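Local coordinates for heme oxygenase (mycobilin-producing) (Mycobacterium tuberculosis, PDB 3HX9), which probably degrades the heme macrocycle oxidatively to mycobilin with release of iron, and here holds two hemes in its active site, at residues Glu61-Trp66 with Ala87-Phe92. Sequence-based numbering, arbitrary orientation.
Sequences EAFQAW and ASLLEF. With HEM (protoporphyrin IX containing Fe), chain E.
With CG of Phe63 trans to its own backbone N (chi1 168°) and Leu89 in the same setting (chi1 -178°), the two side chains reach for each other from opposite directions between helix 60-68 and strand 87-99. They meet where CZ at the far end of the Phe63 ring lies 4.0 Å from CD2 of Leu89, the methyl approaching the ring obliquely. A vinyl group of one of the two hemes completes this apolar cluster: its terminal carbon CBC sits at the edge of the phenyl ring, near the ring plane and 3.5 Å from Phe63 CZ, and also packs against Leu89, with CD1 3.8 Å away. One turn along the helix, Trp66, predicted to be a transition-state stabiliser, brings CH2 to 3.9 Å from the meso carbon CHC of the same heme and also touches the second heme, while Trp57 packs against the rings of both Phe63 and Trp66. Each subunit has the ferredoxin-like fold of the antibiotic biosynthesis monooxygenase family, and two form the dimeric alpha-beta barrel; the heme pocket lies between helix 60-68 and the antiparallel sheet, where strand 87-99 pairs with strand 3-9 and, at Glu91 and Phe92, with a strand of the second subunit. Beyond the hydrophobic part, the side chains of Gln64 and Glu91 cross at about a right angle and are joined through a water instead of directly. Gln64 NE2 donates to that water at 2.9 Å, and the water donates to Glu91 OE2 at 2.8 Å; OE1 stays 3.9 Å from Gln64 NE2. A bend at chi2 of Gln64 (-70°) turns the amide across to the edge of the Phe63 ring, where NE2 lies in the ring plane on the side facing Glu91. NE2 is also hydrogen-bonded to Asp60 OD1.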
ATOM      1  N   GLU A  61      -6.452  -5.033 -16.491  1.00 20.86           N
ATOM      2  CA  GLU A  61      -6.095  -4.992 -17.944  1.00 23.38           C
ATOM      3  C   GLU A  61      -5.298  -3.731 -18.276  1.00 22.08           C
ATOM      4  O   GLU A  61      -4.379  -3.770 -19.145  1.00 22.22           O
ATOM      5  CB  GLU A  61      -7.341  -5.094 -18.851  1.00 25.50           C
ATOM      6  CG  GLU A  61      -7.728  -6.524 -19.158  1.00 34.59           C
ATOM      7  CD  GLU A  61      -9.220  -6.683 -19.541  1.00 45.50           C
ATOM      8  OE1 GLU A  61      -9.658  -5.976 -20.493  1.00 49.99           O
ATOM      9  OE2 GLU A  61      -9.944  -7.515 -18.895  1.00 48.08           O
ATOM     10  N   ALA A  62      -5.628  -2.628 -17.591  1.00 20.02           N
ATOM     11  CA  ALA A  62      -4.952  -1.398 -17.830  1.00 20.04           C
ATOM     12  C   ALA A  62      -3.503  -1.535 -17.406  1.00 19.29           C
ATOM     13  O   ALA A  62      -2.579  -1.151 -18.145  1.00 19.78           O
ATOM     14  CB  ALA A  62      -5.632  -0.198 -17.061  1.00 19.76           C
ATOM     15  N   PHE A  63      -3.311  -2.110 -16.229  1.00 16.43           N
ATOM     16  CA  PHE A  63      -1.942  -2.346 -15.767  1.00 16.32           C
ATOM     17  C   PHE A  63      -1.169  -3.254 -16.742  1.00 16.43           C
ATOM     18  O   PHE A  63      -0.047  -2.932 -17.142  1.00 18.18           O
ATOM     19  CB  PHE A  63      -1.928  -2.949 -14.388  1.00 14.22           C
ATOM     20  CG  PHE A  63      -0.564  -3.471 -13.987  1.00 15.40           C
ATOM     21  CD1 PHE A  63       0.473  -2.582 -13.655  1.00 18.46           C
ATOM     22  CD2 PHE A  63      -0.344  -4.805 -14.017  1.00 15.16           C
ATOM     23  CE1 PHE A  63       1.743  -3.062 -13.312  1.00 17.25           C
ATOM     24  CE2 PHE A  63       0.911  -5.360 -13.687  1.00 17.42           C
ATOM     25  CZ  PHE A  63       1.959  -4.445 -13.336  1.00 17.22           C
ATOM     26  N   GLN A  64      -1.765  -4.388 -17.101  1.00 17.10           N
ATOM     27  CA  GLN A  64      -1.101  -5.302 -17.999  1.00 19.51           C
ATOM     28  C   GLN A  64      -0.725  -4.655 -19.337  1.00 19.82           C
ATOM     29  O   GLN A  64       0.350  -4.960 -19.905  1.00 21.49           O
ATOM     30  CB  GLN A  64      -1.895  -6.559 -18.205  1.00 19.95           C
ATOM     31  CG  GLN A  64      -2.196  -7.324 -16.868  1.00 22.29           C
ATOM     32  CD  GLN A  64      -1.011  -7.993 -16.198  1.00 31.06           C
ATOM     33  OE1 GLN A  64      -0.007  -8.274 -16.853  1.00 32.74           O
ATOM     34  NE2 GLN A  64      -1.143  -8.318 -14.870  1.00 31.30           N
ATOM     35  N   ALA A  65      -1.577  -3.800 -19.855  1.00 19.62           N
ATOM     36  CA  ALA A  65      -1.271  -3.179 -21.145  1.00 21.67           C
ATOM     37  C   ALA A  65      -0.011  -2.319 -21.043  1.00 21.12           C
ATOM     38  O   ALA A  65       0.834  -2.351 -21.917  1.00 21.28           O
ATOM     39  CB  ALA A  65      -2.467  -2.342 -21.620  1.00 21.53           C
ATOM     40  N   TRP A  66       0.078  -1.545 -19.971  1.00 19.42           N
ATOM     41  CA  TRP A  66       1.232  -0.663 -19.707  1.00 18.14           C
ATOM     42  C   TRP A  66       2.512  -1.451 -19.430  1.00 17.45           C
ATOM     43  O   TRP A  66       3.553  -1.225 -20.067  1.00 18.25           O
ATOM     44  CB  TRP A  66       0.921   0.214 -18.500  1.00 17.79           C
ATOM     45  CG  TRP A  66       2.057   1.036 -18.099  1.00 18.40           C
ATOM     46  CD1 TRP A  66       2.505   2.189 -18.707  1.00 23.12           C
ATOM     47  CD2 TRP A  66       2.863   0.841 -16.941  1.00 19.77           C
ATOM     48  NE1 TRP A  66       3.579   2.707 -17.997  1.00 18.16           N
ATOM     49  CE2 TRP A  66       3.839   1.882 -16.928  1.00 19.77           C
ATOM     50  CE3 TRP A  66       2.879  -0.146 -15.922  1.00 18.37           C
ATOM     51  CZ2 TRP A  66       4.797   2.006 -15.888  1.00 21.45           C
ATOM     52  CZ3 TRP A  66       3.849  -0.034 -14.912  1.00 20.91           C
ATOM     53  CH2 TRP A  66       4.791   1.036 -14.910  1.00 19.97           C
ATOM     54  N   ALA A  87      13.159  -7.484  -6.985  1.00 18.31           N
ATOM     55  CA  ALA A  87      11.830  -6.875  -6.858  1.00 17.60           C
ATOM     56  C   ALA A  87      10.800  -8.007  -6.820  1.00 18.37           C
ATOM     57  O   ALA A  87      11.001  -9.109  -7.426  1.00 17.44           O
ATOM     58  CB  ALA A  87      11.602  -5.990  -8.055  1.00 18.88           C
ATOM     59  N   SER A  88       9.658  -7.725  -6.203  1.00 14.97           N
ATOM     60  CA  SER A  88       8.543  -8.663  -6.178  1.00 15.98           C
ATOM     61  C   SER A  88       7.312  -7.822  -6.484  1.00 15.04           C
ATOM     62  O   SER A  88       7.075  -6.869  -5.783  1.00 16.50           O
ATOM     63  CB  SER A  88       8.350  -9.270  -4.789  1.00 16.97           C
ATOM     64  OG  SER A  88       9.503 -10.092  -4.467  1.00 18.11           O
ATOM     65  N   LEU A  89       6.526  -8.241  -7.461  1.00 15.30           N
ATOM     66  CA  LEU A  89       5.234  -7.535  -7.772  1.00 14.27           C
ATOM     67  C   LEU A  89       4.186  -8.144  -6.914  1.00 15.91           C
ATOM     68  O   LEU A  89       3.928  -9.403  -7.000  1.00 17.56           O
ATOM     69  CB  LEU A  89       4.860  -7.845  -9.241  1.00 15.63           C
ATOM     70  CG  LEU A  89       3.589  -7.193  -9.799  1.00 15.77           C
ATOM     71  CD1 LEU A  89       3.576  -5.702  -9.586  1.00 17.64           C
ATOM     72  CD2 LEU A  89       3.546  -7.526 -11.266  1.00 17.97           C
ATOM     73  N   LEU A  90       3.501  -7.320  -6.103  1.00 15.04           N
ATOM     74  CA  LEU A  90       2.459  -7.754  -5.239  1.00 14.79           C
ATOM     75  C   LEU A  90       1.184  -7.164  -5.827  1.00 15.47           C
ATOM     76  O   LEU A  90       1.130  -5.950  -6.052  1.00 16.50           O
ATOM     77  CB  LEU A  90       2.644  -7.244  -3.771  1.00 15.83           C
ATOM     78  CG  LEU A  90       4.090  -7.303  -3.286  1.00 15.96           C
ATOM     79  CD1 LEU A  90       4.224  -6.658  -1.918  1.00 18.42           C
ATOM     80  CD2 LEU A  90       4.645  -8.761  -3.279  1.00 17.48           C
ATOM     81  N   GLU A  91       0.183  -8.027  -6.081  1.00 14.63           N
ATOM     82  CA  GLU A  91      -1.012  -7.560  -6.797  1.00 14.47           C
ATOM     83  C   GLU A  91      -2.292  -7.760  -6.039  1.00 15.02           C
ATOM     84  O   GLU A  91      -2.555  -8.811  -5.466  1.00 15.56           O
ATOM     85  CB  GLU A  91      -1.161  -8.291  -8.149  1.00 15.10           C
ATOM     86  CG  GLU A  91       0.170  -8.339  -8.941  1.00 18.62           C
ATOM     87  CD  GLU A  91      -0.008  -8.966 -10.320  1.00 23.49           C
ATOM     88  OE1 GLU A  91      -1.012  -8.696 -11.035  1.00 22.92           O
ATOM     89  OE2 GLU A  91       0.918  -9.699 -10.720  1.00 26.11           O
ATOM     90  N   PHE A  92      -3.127  -6.715  -6.044  1.00 13.47           N
ATOM     91  CA  PHE A  92      -4.274  -6.744  -5.172  1.00 13.11           C
ATOM     92  C   PHE A  92      -5.468  -6.132  -5.895  1.00 14.93           C
ATOM     93  O   PHE A  92      -5.302  -5.379  -6.828  1.00 14.46           O
ATOM     94  CB  PHE A  92      -4.116  -5.840  -3.922  1.00 13.74           C
ATOM     95  CG  PHE A  92      -2.974  -6.219  -3.046  1.00 13.75           C
ATOM     96  CD1 PHE A  92      -3.198  -7.051  -1.944  1.00 14.58           C
ATOM     97  CD2 PHE A  92      -1.695  -5.744  -3.317  1.00 14.21           C
ATOM     98  CE1 PHE A  92      -2.085  -7.420  -1.074  1.00 17.28           C
ATOM     99  CE2 PHE A  92      -0.579  -6.103  -2.440  1.00 15.41           C
ATOM    100  CZ  PHE A  92      -0.810  -6.948  -1.362  1.00 15.95           C
TER
HETATM  101  CHA HEM E 200      13.209  -0.479 -11.511  1.00 18.38           C
HETATM  102  CHB HEM E 200      10.594   3.615 -11.782  1.00 20.56           C
HETATM  103  CHC HEM E 200       6.519   0.972 -11.420  1.00 16.90           C
HETATM  104  CHD HEM E 200       9.143  -3.060 -12.050  1.00 21.79           C
HETATM  105  C1A HEM E 200      12.825   0.846 -11.545  1.00 19.79           C
HETATM  106  C2A HEM E 200      13.752   1.949 -11.448  1.00 21.83           C
HETATM  107  C3A HEM E 200      13.039   3.071 -11.542  1.00 22.38           C
HETATM  108  C4A HEM E 200      11.664   2.730 -11.652  1.00 18.81           C
HETATM  109  CMA HEM E 200      13.530   4.521 -11.454  1.00 23.61           C
HETATM  110  CAA HEM E 200      15.291   1.794 -11.284  1.00 25.26           C
HETATM  111  CBA HEM E 200      15.615   1.631  -9.789  1.00 26.04           C
HETATM  112  CGA HEM E 200      17.093   1.524  -9.444  1.00 28.00           C
HETATM  113  O1A HEM E 200      17.469   0.496  -8.914  1.00 34.86           O
HETATM  114  O2A HEM E 200      17.877   2.446  -9.690  1.00 30.12           O
HETATM  115  C1B HEM E 200       9.284   3.225 -11.688  1.00 16.71           C
HETATM  116  C2B HEM E 200       8.169   4.155 -11.619  1.00 17.35           C
HETATM  117  C3B HEM E 200       7.031   3.422 -11.507  1.00 19.59           C
HETATM  118  C4B HEM E 200       7.398   2.011 -11.484  1.00 19.47           C
HETATM  119  CMB HEM E 200       8.247   5.689 -11.686  1.00 21.06           C
HETATM  120  CAB HEM E 200       5.641   4.034 -11.352  1.00 18.92           C
HETATM  121  CBB HEM E 200       4.525   3.433 -11.750  1.00 30.55           C
HETATM  122  C1C HEM E 200       6.881  -0.342 -11.578  1.00 18.66           C
HETATM  123  C2C HEM E 200       5.979  -1.463 -11.500  1.00 16.28           C
HETATM  124  C3C HEM E 200       6.770  -2.540 -11.643  1.00 20.75           C
HETATM  125  C4C HEM E 200       8.121  -2.156 -11.840  1.00 17.65           C
HETATM  126  CMC HEM E 200       4.478  -1.453 -11.148  1.00 18.84           C
HETATM  127  CAC HEM E 200       6.311  -3.989 -11.626  1.00 25.15           C
HETATM  128  CBC HEM E 200       5.421  -4.333 -12.563  1.00 37.48           C
HETATM  129  C1D HEM E 200      10.471  -2.752 -11.949  1.00 19.01           C
HETATM  130  C2D HEM E 200      11.507  -3.741 -11.939  1.00 17.53           C
HETATM  131  C3D HEM E 200      12.785  -2.940 -11.764  1.00 19.83           C
HETATM  132  C4D HEM E 200      12.375  -1.548 -11.663  1.00 19.87           C
HETATM  133  CMD HEM E 200      11.281  -5.273 -12.095  1.00 16.91           C
HETATM  134  CAD HEM E 200      14.206  -3.512 -11.672  1.00 18.68           C
HETATM  135  CBD HEM E 200      14.415  -3.777 -10.170  1.00 20.32           C
HETATM  136  CGD HEM E 200      15.721  -4.566  -9.989  1.00 23.79           C
HETATM  137  O1D HEM E 200      16.564  -4.544 -10.890  1.00 28.22           O
HETATM  138  O2D HEM E 200      15.926  -5.320  -9.013  1.00 26.06           O
HETATM  139  NA  HEM E 200      11.522   1.353 -11.660  1.00 20.13           N
HETATM  140  NB  HEM E 200       8.786   1.957 -11.622  1.00 19.24           N
HETATM  141  NC  HEM E 200       8.185  -0.778 -11.816  1.00 19.27           N
HETATM  142  ND  HEM E 200      11.011  -1.498 -11.730  1.00 17.78           N
HETATM  143 FE   HEM E 200       9.920   0.222 -11.380  1.00 18.17          FE
HETATM  144  O   HOH W   1       1.160  -9.482 -13.492  1.00 34.49           O